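Local coordinates for kynurenine formamidase (Bacillus anthracis, PDB 4CO9), which hydrolyses N-formyl-L-kynurenine to L-kynurenine and formate with two zinc ions per subunit, the second step of tryptophan degradation by the kynurenine pathway, at residues C[11-15]-C[52-56]; C[58-63]-C[163-167]; C[74-78]-C[142-146]; C[81-87]-C[106-112]. Where two conformers were deposited one is given. Residues are numbered along the deposited sequence.

How the interactions relate
Interactions 1 and 2 meet at the binuclear zinc site: both reach the chain P zinc and share its bridging water, and His-52 ND1 lies 3.2 Å from Asp-58 OD1, although their centres are about 18 Å apart. Interaction 1 closes first along the chain. Interaction 2 then spans 58 to 167 and encloses interaction 3, which in turn encloses interaction 4. The last two, with centres about 11 Å apart, use neighbouring strands, 144-147 and 108-112, of one mixed sheet. Strand 144-147 leads on to helix 161-168, and Leu-166 CD1 packs 3.8 Å from Ile-145 CG2. The zinc ligands come from strands 56-58 and 172-175 of this same sheet, the loop holding His-52 and helix 161-168.

Interaction 1 of 4, residues C[11-15]-C[52-56]; sequences ISQPL and HTGTH. With ZN (zinc ion), chain P.
The binuclear zinc site of this Cyclase-family hydrolase begins with an HTGTH sequence, whose two histidines, His-52 and His-56, hold the chain P zinc while the residues between them meet the loop 11-15. His-52 ND1 is 2.2 Å and His-56 NE2 2.3 Å from the metal; Asp-58 and Glu-175 also bind it. Segment 11-15 is extended beyond Ile-11, with Ser-12 opposite Thr-55 (CA to CA 5.4 Å) and Gln-13 opposite Gly-54 (5.3 Å). Thr-55, chi1 m, accepts a hydrogen bond from Gln-13 N at its OG1 (2.9 Å), and that hydroxyl also bonds to Asn-176. Water 1 bridges Gln-13 O (2.8 Å) and Thr-55 N (3.0 Å). Gly-54 turns at phi 65°, psi -155°; a CB there would clash with Leu-15 CD2, which instead lies 4.1 Å from Gly-54 CA. Leu-15 also packs against Leu-196 of the second subunit. His-56, at the start of strand 56-58, has chi1 p, and its ND1 donates to Gly-54 O at 2.7 Å.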
# COMPACT_ATOMS: atom_id res chain seq x y z
N ILE C 11 -7.53 9.49 -1.01
CA ILE C 11 -8.14 9.52 -2.35
C ILE C 11 -8.27 8.11 -2.93
O ILE C 11 -8.22 7.93 -4.16
CB ILE C 11 -7.40 10.48 -3.31
CG1 ILE C 11 -5.92 10.10 -3.47
CG2 ILE C 11 -7.53 11.90 -2.81
CD1 ILE C 11 -5.28 10.69 -4.71
N SER C 12 -8.43 7.13 -2.05
CA SER C 12 -8.59 5.74 -2.44
C SER C 12 -10.04 5.28 -2.32
O SER C 12 -10.79 5.78 -1.48
CB SER C 12 -7.72 4.84 -1.55
OG SER C 12 -6.37 5.25 -1.56
N GLN C 13 -10.43 4.33 -3.17
CA GLN C 13 -11.74 3.70 -3.08
C GLN C 13 -11.78 2.66 -1.95
O GLN C 13 -10.89 1.84 -1.85
CB GLN C 13 -12.09 3.04 -4.41
CG GLN C 13 -12.30 4.00 -5.56
CD GLN C 13 -12.74 3.34 -6.84
OE1 GLN C 13 -12.61 2.13 -7.01
NE2 GLN C 13 -13.27 4.13 -7.76
N PRO C 14 -12.84 2.67 -1.13
CA PRO C 14 -12.93 1.65 -0.10
C PRO C 14 -13.01 0.26 -0.71
O PRO C 14 -13.77 0.05 -1.67
CB PRO C 14 -14.22 1.99 0.65
CG PRO C 14 -14.42 3.44 0.42
CD PRO C 14 -13.90 3.70 -0.98
N LEU C 15 -12.22 -0.66 -0.17
CA LEU C 15 -12.17 -2.02 -0.62
C LEU C 15 -13.04 -2.88 0.29
O LEU C 15 -12.76 -3.03 1.47
CB LEU C 15 -10.74 -2.54 -0.61
CG LEU C 15 -9.78 -1.96 -1.66
CD1 LEU C 15 -8.36 -2.44 -1.35
CD2 LEU C 15 -10.17 -2.36 -3.08
N HIS C 52 -6.55 -5.33 -10.29
CA HIS C 52 -7.13 -4.11 -10.83
C HIS C 52 -8.49 -3.84 -10.20
O HIS C 52 -9.51 -3.76 -10.87
CB HIS C 52 -7.21 -4.23 -12.36
CG HIS C 52 -5.89 -4.55 -12.99
ND1 HIS C 52 -5.07 -3.59 -13.55
CD2 HIS C 52 -5.23 -5.72 -13.12
CE1 HIS C 52 -3.96 -4.15 -13.99
NE2 HIS C 52 -4.03 -5.45 -13.74
N THR C 53 -8.48 -3.72 -8.88
CA THR C 53 -9.68 -3.43 -8.11
C THR C 53 -9.39 -2.21 -7.29
O THR C 53 -8.37 -2.13 -6.64
CB THR C 53 -10.00 -4.60 -7.15
OG1 THR C 53 -10.09 -5.80 -7.90
CG2 THR C 53 -11.32 -4.38 -6.40
N GLY C 54 -10.33 -1.27 -7.28
CA GLY C 54 -10.19 -0.06 -6.50
C GLY C 54 -9.04 0.75 -7.03
O GLY C 54 -8.64 0.62 -8.20
N THR C 55 -8.47 1.56 -6.16
CA THR C 55 -7.37 2.43 -6.51
C THR C 55 -6.12 1.57 -6.65
O THR C 55 -5.75 0.86 -5.71
CB THR C 55 -7.19 3.51 -5.44
OG1 THR C 55 -8.45 4.17 -5.24
CG2 THR C 55 -6.16 4.54 -5.86
N HIS C 56 -5.46 1.63 -7.80
CA HIS C 56 -4.34 0.75 -8.04
C HIS C 56 -3.44 1.27 -9.15
O HIS C 56 -3.83 2.18 -9.90
CB HIS C 56 -4.86 -0.64 -8.43
CG HIS C 56 -5.48 -0.68 -9.78
ND1 HIS C 56 -6.79 -0.30 -10.01
CD2 HIS C 56 -4.97 -1.05 -10.98
CE1 HIS C 56 -7.06 -0.46 -11.29
NE2 HIS C 56 -5.98 -0.90 -11.90
ZN ZN P . -5.31 -1.46 -14.01
O HOH W 1 -8.59 1.20 -3.22
O HOH W 2 -5.69 -1.67 -16.02

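Interaction 2 of 4, residues C[58-63]-C[163-167]; sequences DAPFHF and HHQLF. With ZN (zinc ion), chain O; ZN (zinc ion), chain P.
Asp-58, at the end of strand 56-58, points toward helix 161-168 with chi1 m and bridges both metals: its OD1 is 2.1 Å from the chain P zinc, its OD2 2.0 Å from the chain O zinc. His-163 NE2 binds the latter at 2.3 Å, so the 3.1 Å between Asp-58 OD2 and His-163 NE2 is a spacing of co-ligands; His-163 ND1 bonds to Asp-153. After Ala-59 the backbone takes helical angles over 60-62, with His-62 N bonding to Ala-59 O at 2.9 Å. Pro-60 sets its CG over the face of the Phe-167 ring, 3.7 Å from the centroid, in a CH-pi contact. His-62, the inferred proton donor/acceptor, has chi1 t and hydrogen-bonds through ND1 to Asn-43 of the second subunit. Phe-63, chi1 p, fills the middle: His-163 CB lies over its face, 3.8 Å from the centroid; its edge meets the His-164 face in a T-shaped pair, centroids 5.0 Å apart; and its CZ is 3.5 Å from Phe-167 CD2. Water 2, 2.0 Å from each zinc, and Glu-175 bridge the metals as well in the crowded binuclear site of kynurenine formamidase, beside which this aromatic cluster packs loop to helix.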
# COMPACT_ATOMS: atom_id res chain seq x y z
N ASP C 58 -0.86 0.11 -12.51
CA ASP C 58 -0.55 -0.91 -13.51
C ASP C 58 0.96 -1.03 -13.70
O ASP C 58 1.66 -0.03 -13.76
CB ASP C 58 -1.10 -0.52 -14.87
CG ASP C 58 -2.60 -0.51 -14.94
OD1 ASP C 58 -3.28 -1.02 -14.03
OD2 ASP C 58 -3.10 0.05 -15.93
N ALA C 59 1.45 -2.26 -13.79
CA ALA C 59 2.83 -2.51 -14.23
C ALA C 59 2.78 -2.81 -15.74
O ALA C 59 1.74 -3.23 -16.24
CB ALA C 59 3.42 -3.69 -13.49
N PRO C 60 3.89 -2.58 -16.45
CA PRO C 60 3.90 -2.83 -17.89
C PRO C 60 3.57 -4.29 -18.25
O PRO C 60 2.96 -4.55 -19.29
CB PRO C 60 5.32 -2.45 -18.31
CG PRO C 60 5.72 -1.42 -17.30
CD PRO C 60 5.09 -1.85 -16.01
N PHE C 61 3.89 -5.21 -17.36
CA PHE C 61 3.53 -6.61 -17.56
C PHE C 61 2.02 -6.83 -17.80
O PHE C 61 1.64 -7.81 -18.44
CB PHE C 61 4.03 -7.45 -16.40
CG PHE C 61 3.64 -8.92 -16.48
CD1 PHE C 61 4.02 -9.69 -17.55
CD2 PHE C 61 2.91 -9.52 -15.46
CE1 PHE C 61 3.68 -11.03 -17.62
CE2 PHE C 61 2.56 -10.85 -15.53
CZ PHE C 61 2.94 -11.61 -16.62
N HIS C 62 1.18 -5.93 -17.27
CA HIS C 62 -0.26 -6.00 -17.48
C HIS C 62 -0.63 -6.03 -18.97
O HIS C 62 -1.53 -6.76 -19.36
CB HIS C 62 -0.95 -4.81 -16.82
CG HIS C 62 -2.42 -4.74 -17.04
ND1 HIS C 62 -3.26 -5.79 -16.77
CD2 HIS C 62 -3.21 -3.73 -17.46
CE1 HIS C 62 -4.51 -5.44 -17.03
NE2 HIS C 62 -4.50 -4.19 -17.45
N PHE C 63 0.10 -5.29 -19.79
CA PHE C 63 -0.21 -5.20 -21.23
C PHE C 63 0.93 -5.60 -22.17
O PHE C 63 0.78 -5.55 -23.39
CB PHE C 63 -0.70 -3.80 -21.55
CG PHE C 63 0.18 -2.72 -21.01
CD1 PHE C 63 1.27 -2.27 -21.74
CD2 PHE C 63 -0.07 -2.16 -19.76
CE1 PHE C 63 2.09 -1.27 -21.24
CE2 PHE C 63 0.74 -1.16 -19.25
CZ PHE C 63 1.82 -0.72 -19.99
N HIS C 163 -2.09 2.90 -22.66
CA HIS C 163 -1.20 2.14 -21.75
C HIS C 163 0.20 2.00 -22.37
O HIS C 163 1.21 2.29 -21.73
CB HIS C 163 -1.73 0.74 -21.47
CG HIS C 163 -2.86 0.69 -20.49
ND1 HIS C 163 -4.17 0.84 -20.87
CD2 HIS C 163 -2.87 0.46 -19.16
CE1 HIS C 163 -4.95 0.70 -19.81
NE2 HIS C 163 -4.18 0.47 -18.76
N HIS C 164 0.24 1.53 -23.60
CA HIS C 164 1.50 1.27 -24.29
C HIS C 164 2.32 2.55 -24.47
O HIS C 164 3.51 2.56 -24.19
CB HIS C 164 1.26 0.60 -25.65
CG HIS C 164 1.02 -0.87 -25.56
ND1 HIS C 164 -0.24 -1.42 -25.49
CD2 HIS C 164 1.89 -1.91 -25.51
CE1 HIS C 164 -0.13 -2.73 -25.42
NE2 HIS C 164 1.14 -3.06 -25.43
N GLN C 165 1.69 3.61 -24.96
CA GLN C 165 2.41 4.83 -25.25
C GLN C 165 2.91 5.50 -23.97
O GLN C 165 4.03 6.01 -23.93
CB GLN C 165 1.57 5.79 -26.09
CG GLN C 165 1.45 5.36 -27.54
CD GLN C 165 2.81 5.16 -28.19
OE1 GLN C 165 3.64 6.07 -28.21
NE2 GLN C 165 3.05 3.96 -28.71
N LEU C 166 2.09 5.47 -22.92
CA LEU C 166 2.49 6.06 -21.65
C LEU C 166 3.75 5.39 -21.14
O LEU C 166 4.76 6.07 -20.89
CB LEU C 166 1.36 5.97 -20.61
CG LEU C 166 0.20 6.91 -20.85
CD1 LEU C 166 -0.99 6.55 -19.97
CD2 LEU C 166 0.61 8.36 -20.64
N PHE C 167 3.74 4.07 -21.03
CA PHE C 167 4.93 3.39 -20.53
C PHE C 167 6.12 3.50 -21.50
O PHE C 167 7.27 3.56 -21.05
CB PHE C 167 4.64 1.97 -20.00
CG PHE C 167 4.38 1.92 -18.49
CD1 PHE C 167 5.43 1.99 -17.59
CD2 PHE C 167 3.09 1.81 -17.98
CE1 PHE C 167 5.20 1.93 -16.22
CE2 PHE C 167 2.86 1.75 -16.61
CZ PHE C 167 3.92 1.81 -15.73
ZN ZN O . -4.95 0.11 -16.67
ZN ZN P . -5.31 -1.46 -14.01
O HOH W 2 -5.69 -1.67 -16.02
O HOH W 3 -7.23 -0.18 -17.73

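Interaction 3 of 4, residues C[74-78]-C[142-146]; sequences DIQVY and IRLIG
A salt bridge joins the two segments: Arg-143 NH2 lies 3.1 Å from Asp-74 OD2, and the hydrogen bond between them is weak. Water 4 reinforces the pair, donating to Asp-74 OD2 (2.5 Å) and accepting from Arg-143 NH2 (3.1 Å). The other carboxylate oxygen, Asp-74 OD1, accepts from Gln-76 N at 3.0 Å in an Asx turn that leads into the 3-10 segment 75-77; Val-77 N to Asp-74 O (3.2 Å) and Tyr-78 N to Ile-75 O (3.0 Å) continue it. This short 3-10 turn packs against the start of strand 144-147 of the central mixed sheet, with Val-77 and Arg-143 the nearest pair at 6.4 Å between CA atoms. The polar end of Gln-76 turns away to Trp-8 of the second subunit. Arg-143, with chi1 m and chi2 t, reaches along the turn so that one face of its guanidinium covers Val-77 CG2, 3.4 Å from NH2. Next along the strand, Leu-144, chi1 t, fills the gap between strand and turn: its CB is 4.1 Å from Val-77 CG1, its CD1 4.1 Å from Tyr-78 CE1. The Tyr-78 ring swings back toward the strand with chi1 m, its hydroxyl bonding to His-172.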
# COMPACT_ATOMS: atom_id res chain seq x y z
N ASP C 74 10.20 1.71 -10.13
CA ASP C 74 10.92 2.67 -9.30
C ASP C 74 9.98 3.33 -8.29
O ASP C 74 9.08 4.07 -8.66
CB ASP C 74 11.55 3.70 -10.24
CG ASP C 74 12.32 4.77 -9.52
OD1 ASP C 74 12.45 4.71 -8.29
OD2 ASP C 74 12.81 5.68 -10.23
N ILE C 75 10.21 3.09 -7.00
CA ILE C 75 9.33 3.67 -5.97
C ILE C 75 9.31 5.20 -5.91
O ILE C 75 8.30 5.77 -5.49
CB ILE C 75 9.60 3.10 -4.56
CG1 ILE C 75 11.04 3.37 -4.12
CG2 ILE C 75 9.26 1.61 -4.53
CD1 ILE C 75 11.31 2.97 -2.69
N GLN C 76 10.38 5.87 -6.39
CA GLN C 76 10.42 7.35 -6.37
C GLN C 76 9.30 7.94 -7.20
O GLN C 76 8.88 9.05 -6.93
CB GLN C 76 11.83 7.82 -6.86
CG GLN C 76 13.11 7.09 -6.33
CD GLN C 76 13.19 6.96 -4.82
OE1 GLN C 76 12.84 7.89 -4.08
NE2 GLN C 76 13.64 5.81 -4.35
N VAL C 77 8.86 7.21 -8.22
CA VAL C 77 7.81 7.68 -9.09
C VAL C 77 6.50 7.90 -8.35
O VAL C 77 5.73 8.83 -8.66
CB VAL C 77 7.58 6.66 -10.23
CG1 VAL C 77 6.33 7.01 -11.03
CG2 VAL C 77 8.77 6.63 -11.17
N TYR C 78 6.26 7.08 -7.33
CA TYR C 78 4.96 7.03 -6.67
C TYR C 78 4.85 7.88 -5.40
O TYR C 78 3.84 7.80 -4.70
CB TYR C 78 4.60 5.58 -6.37
CG TYR C 78 4.51 4.74 -7.61
CD1 TYR C 78 3.34 4.70 -8.36
CD2 TYR C 78 5.61 4.02 -8.07
CE1 TYR C 78 3.25 3.94 -9.52
CE2 TYR C 78 5.53 3.26 -9.23
CZ TYR C 78 4.35 3.23 -9.96
OH TYR C 78 4.26 2.48 -11.11
N ILE C 142 6.83 14.71 -16.84
CA ILE C 142 5.82 14.02 -16.05
C ILE C 142 6.08 12.52 -16.07
O ILE C 142 6.23 11.94 -17.13
CB ILE C 142 4.40 14.38 -16.54
CG1 ILE C 142 4.11 15.83 -16.14
CG2 ILE C 142 3.36 13.44 -15.97
CD1 ILE C 142 2.94 16.46 -16.83
N ARG C 143 6.13 11.92 -14.88
CA ARG C 143 6.48 10.51 -14.71
C ARG C 143 5.30 9.64 -14.29
O ARG C 143 5.41 8.41 -14.32
CB ARG C 143 7.57 10.37 -13.66
CG ARG C 143 8.83 11.18 -13.92
CD ARG C 143 9.73 11.12 -12.70
NE ARG C 143 10.50 9.87 -12.67
CZ ARG C 143 11.09 9.36 -11.59
NH1 ARG C 143 11.00 9.98 -10.43
NH2 ARG C 143 11.77 8.22 -11.68
N LEU C 144 4.20 10.25 -13.89
CA LEU C 144 3.03 9.50 -13.45
C LEU C 144 1.77 10.25 -13.82
O LEU C 144 1.67 11.46 -13.61
CB LEU C 144 3.08 9.27 -11.94
CG LEU C 144 1.83 8.68 -11.28
CD1 LEU C 144 1.66 7.18 -11.48
CD2 LEU C 144 1.81 8.99 -9.80
N ILE C 145 0.81 9.51 -14.36
CA ILE C 145 -0.51 10.02 -14.67
C ILE C 145 -1.52 9.19 -13.89
O ILE C 145 -1.43 7.95 -13.84
CB ILE C 145 -0.78 10.01 -16.19
CG1 ILE C 145 -2.03 10.81 -16.54
CG2 ILE C 145 -0.95 8.60 -16.75
CD1 ILE C 145 -1.80 12.29 -16.59
N GLY C 146 -2.46 9.89 -13.25
CA GLY C 146 -3.53 9.25 -12.51
C GLY C 146 -4.87 9.70 -13.03
O GLY C 146 -5.02 10.87 -13.42
O HOH W 4 14.16 7.67 -9.74

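Interaction 4 of 4, residues C[81-87]-C[106-112]; sequences PTRIIDV and VERLLLR
Strands 81-86 and 108-112 run side by side, their axes 4.6 Å apart at closest approach and 26° from parallel. Arg-83 pairs with Leu-109, Asp-86 with Arg-112. On one face, the CD1 of Ile-85, chi1 p, rests over a hollow formed by two leucines, 3.7 Å from Leu-111 CD2 and 4.1 Å from Leu-109 CD1, and beyond it Val-87 CG2 rests 3.7 Å from Leu-111 CB. At the other end of that face the Arg-83 guanidinium is laid over Val-106, with NH2 3.6 Å from CG2, while NE forms a salt bridge to Asp-186. The ladder is that of parallel strands in the interior of the mixed sheet: Arg-83 N to Arg-108 O, Leu-110 N to Arg-83 O and Arg-112 N to Ile-85 O (each 2.9 Å), Ile-85 N to Leu-110 O (3.1 Å) and Val-87 N to Arg-112 O (2.8 Å). On the opposite face Ile-84 CD1 meets Leu-110 CD1 at 3.9 Å. Arg-112 curls alongside Ile-84, its NH2 3.9 Å from CG2 and hydrogen-bonded to Val-182 O, and its NH1 forms a salt bridge at 3.1 Å to OD2 of Asp-86, whose OD1 hydrogen-bonds to Ser-88. Arg-108 NH1 donates to Pro-81 O at 2.9 Å and its NE to Val-77 O.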
# COMPACT_ATOMS: atom_id res chain seq x y z
N PRO C 81 5.66 15.52 -5.29
CA PRO C 81 4.78 16.59 -5.75
C PRO C 81 3.89 16.14 -6.89
O PRO C 81 4.34 15.42 -7.78
CB PRO C 81 5.77 17.67 -6.22
CG PRO C 81 6.96 17.46 -5.36
CD PRO C 81 7.06 15.97 -5.21
N THR C 82 2.64 16.56 -6.83
CA THR C 82 1.65 16.21 -7.83
C THR C 82 0.76 17.41 -8.07
O THR C 82 0.54 18.22 -7.16
CB THR C 82 0.69 15.01 -7.50
OG1 THR C 82 -0.00 14.58 -8.68
CG2 THR C 82 -0.37 15.39 -6.50
N ARG C 83 0.29 17.54 -9.30
CA ARG C 83 -0.68 18.55 -9.64
C ARG C 83 -1.99 17.87 -9.99
O ARG C 83 -1.99 16.84 -10.65
CB ARG C 83 -0.19 19.37 -10.84
CG ARG C 83 -1.27 20.32 -11.30
CD ARG C 83 -1.23 21.73 -10.74
NE ARG C 83 0.11 22.32 -10.64
CZ ARG C 83 0.69 23.02 -11.61
NH1 ARG C 83 0.07 23.22 -12.77
NH2 ARG C 83 1.90 23.53 -11.41
N ILE C 84 -3.10 18.45 -9.55
CA ILE C 84 -4.42 17.95 -9.87
C ILE C 84 -5.19 18.98 -10.71
O ILE C 84 -5.24 20.16 -10.35
CB ILE C 84 -5.21 17.65 -8.59
CG1 ILE C 84 -4.40 16.68 -7.71
CG2 ILE C 84 -6.59 17.11 -8.92
CD1 ILE C 84 -5.12 16.21 -6.47
N ILE C 85 -5.77 18.52 -11.81
CA ILE C 85 -6.51 19.38 -12.73
C ILE C 85 -7.84 18.77 -13.09
O ILE C 85 -8.03 17.55 -12.99
CB ILE C 85 -5.73 19.68 -14.04
CG1 ILE C 85 -5.46 18.41 -14.84
CG2 ILE C 85 -4.43 20.42 -13.73
CD1 ILE C 85 -4.83 18.65 -16.20
N ASP C 86 -8.74 19.64 -13.51
CA ASP C 86 -10.08 19.24 -13.90
C ASP C 86 -10.17 19.08 -15.41
O ASP C 86 -9.93 20.03 -16.16
CB ASP C 86 -11.14 20.21 -13.39
CG ASP C 86 -12.53 19.62 -13.49
OD1 ASP C 86 -13.10 19.63 -14.59
OD2 ASP C 86 -13.03 19.12 -12.45
N VAL C 87 -10.56 17.88 -15.85
CA VAL C 87 -10.81 17.60 -17.26
C VAL C 87 -12.18 16.94 -17.41
O VAL C 87 -12.36 16.03 -18.22
CB VAL C 87 -9.70 16.73 -17.87
CG1 VAL C 87 -8.42 17.54 -18.01
CG2 VAL C 87 -9.44 15.49 -17.02
N VAL C 106 5.99 20.10 -13.40
CA VAL C 106 5.14 19.06 -12.84
C VAL C 106 5.75 17.67 -13.09
O VAL C 106 6.19 17.35 -14.21
CB VAL C 106 3.70 19.14 -13.41
CG1 VAL C 106 2.85 17.98 -12.93
CG2 VAL C 106 3.07 20.46 -13.00
N GLU C 107 5.77 16.85 -12.04
CA GLU C 107 6.32 15.48 -12.12
C GLU C 107 5.21 14.41 -12.12
O GLU C 107 5.41 13.29 -12.60
CB GLU C 107 7.27 15.23 -10.93
CG GLU C 107 8.50 16.14 -10.78
CD GLU C 107 9.05 16.12 -9.36
OE1 GLU C 107 9.01 15.06 -8.69
OE2 GLU C 107 9.52 17.18 -8.89
N ARG C 108 4.05 14.72 -11.53
CA ARG C 108 2.95 13.77 -11.39
C ARG C 108 1.66 14.54 -11.63
O ARG C 108 1.52 15.64 -11.12
CB ARG C 108 2.93 13.17 -9.99
CG ARG C 108 4.19 12.42 -9.62
CD ARG C 108 4.32 12.04 -8.16
NE ARG C 108 5.68 11.53 -7.98
CZ ARG C 108 6.76 12.30 -7.88
NH1 ARG C 108 6.68 13.63 -7.86
NH2 ARG C 108 7.95 11.72 -7.77
N LEU C 109 0.74 13.96 -12.39
CA LEU C 109 -0.48 14.66 -12.76
C LEU C 109 -1.69 13.78 -12.56
O LEU C 109 -1.73 12.66 -13.07
CB LEU C 109 -0.38 15.09 -14.22
CG LEU C 109 -1.55 15.88 -14.80
CD1 LEU C 109 -1.64 17.24 -14.13
CD2 LEU C 109 -1.38 16.06 -16.30
N LEU C 110 -2.65 14.26 -11.77
CA LEU C 110 -3.93 13.57 -11.57
C LEU C 110 -5.03 14.30 -12.32
O LEU C 110 -5.15 15.53 -12.20
CB LEU C 110 -4.29 13.46 -10.09
CG LEU C 110 -3.23 12.90 -9.16
CD1 LEU C 110 -3.72 12.80 -7.73
CD2 LEU C 110 -2.72 11.55 -9.64
N LEU C 111 -5.82 13.54 -13.06
CA LEU C 111 -6.90 14.06 -13.89
C LEU C 111 -8.25 13.74 -13.28
O LEU C 111 -8.61 12.57 -13.14
CB LEU C 111 -6.81 13.46 -15.29
CG LEU C 111 -5.48 13.54 -16.03
CD1 LEU C 111 -5.61 12.94 -17.42
CD2 LEU C 111 -5.02 14.98 -16.13
N ARG C 112 -8.99 14.78 -12.89
CA ARG C 112 -10.37 14.64 -12.45
C ARG C 112 -11.31 14.72 -13.65
O ARG C 112 -11.52 15.79 -14.21
CB ARG C 112 -10.76 15.72 -11.43
CG ARG C 112 -12.07 15.42 -10.72
CD ARG C 112 -12.68 16.59 -9.93
NE ARG C 112 -11.78 17.12 -8.90
CZ ARG C 112 -10.92 18.11 -9.11
NH1 ARG C 112 -10.86 18.73 -10.30
NH2 ARG C 112 -10.12 18.50 -8.13
O HOH W 5 4.39 17.73 -9.65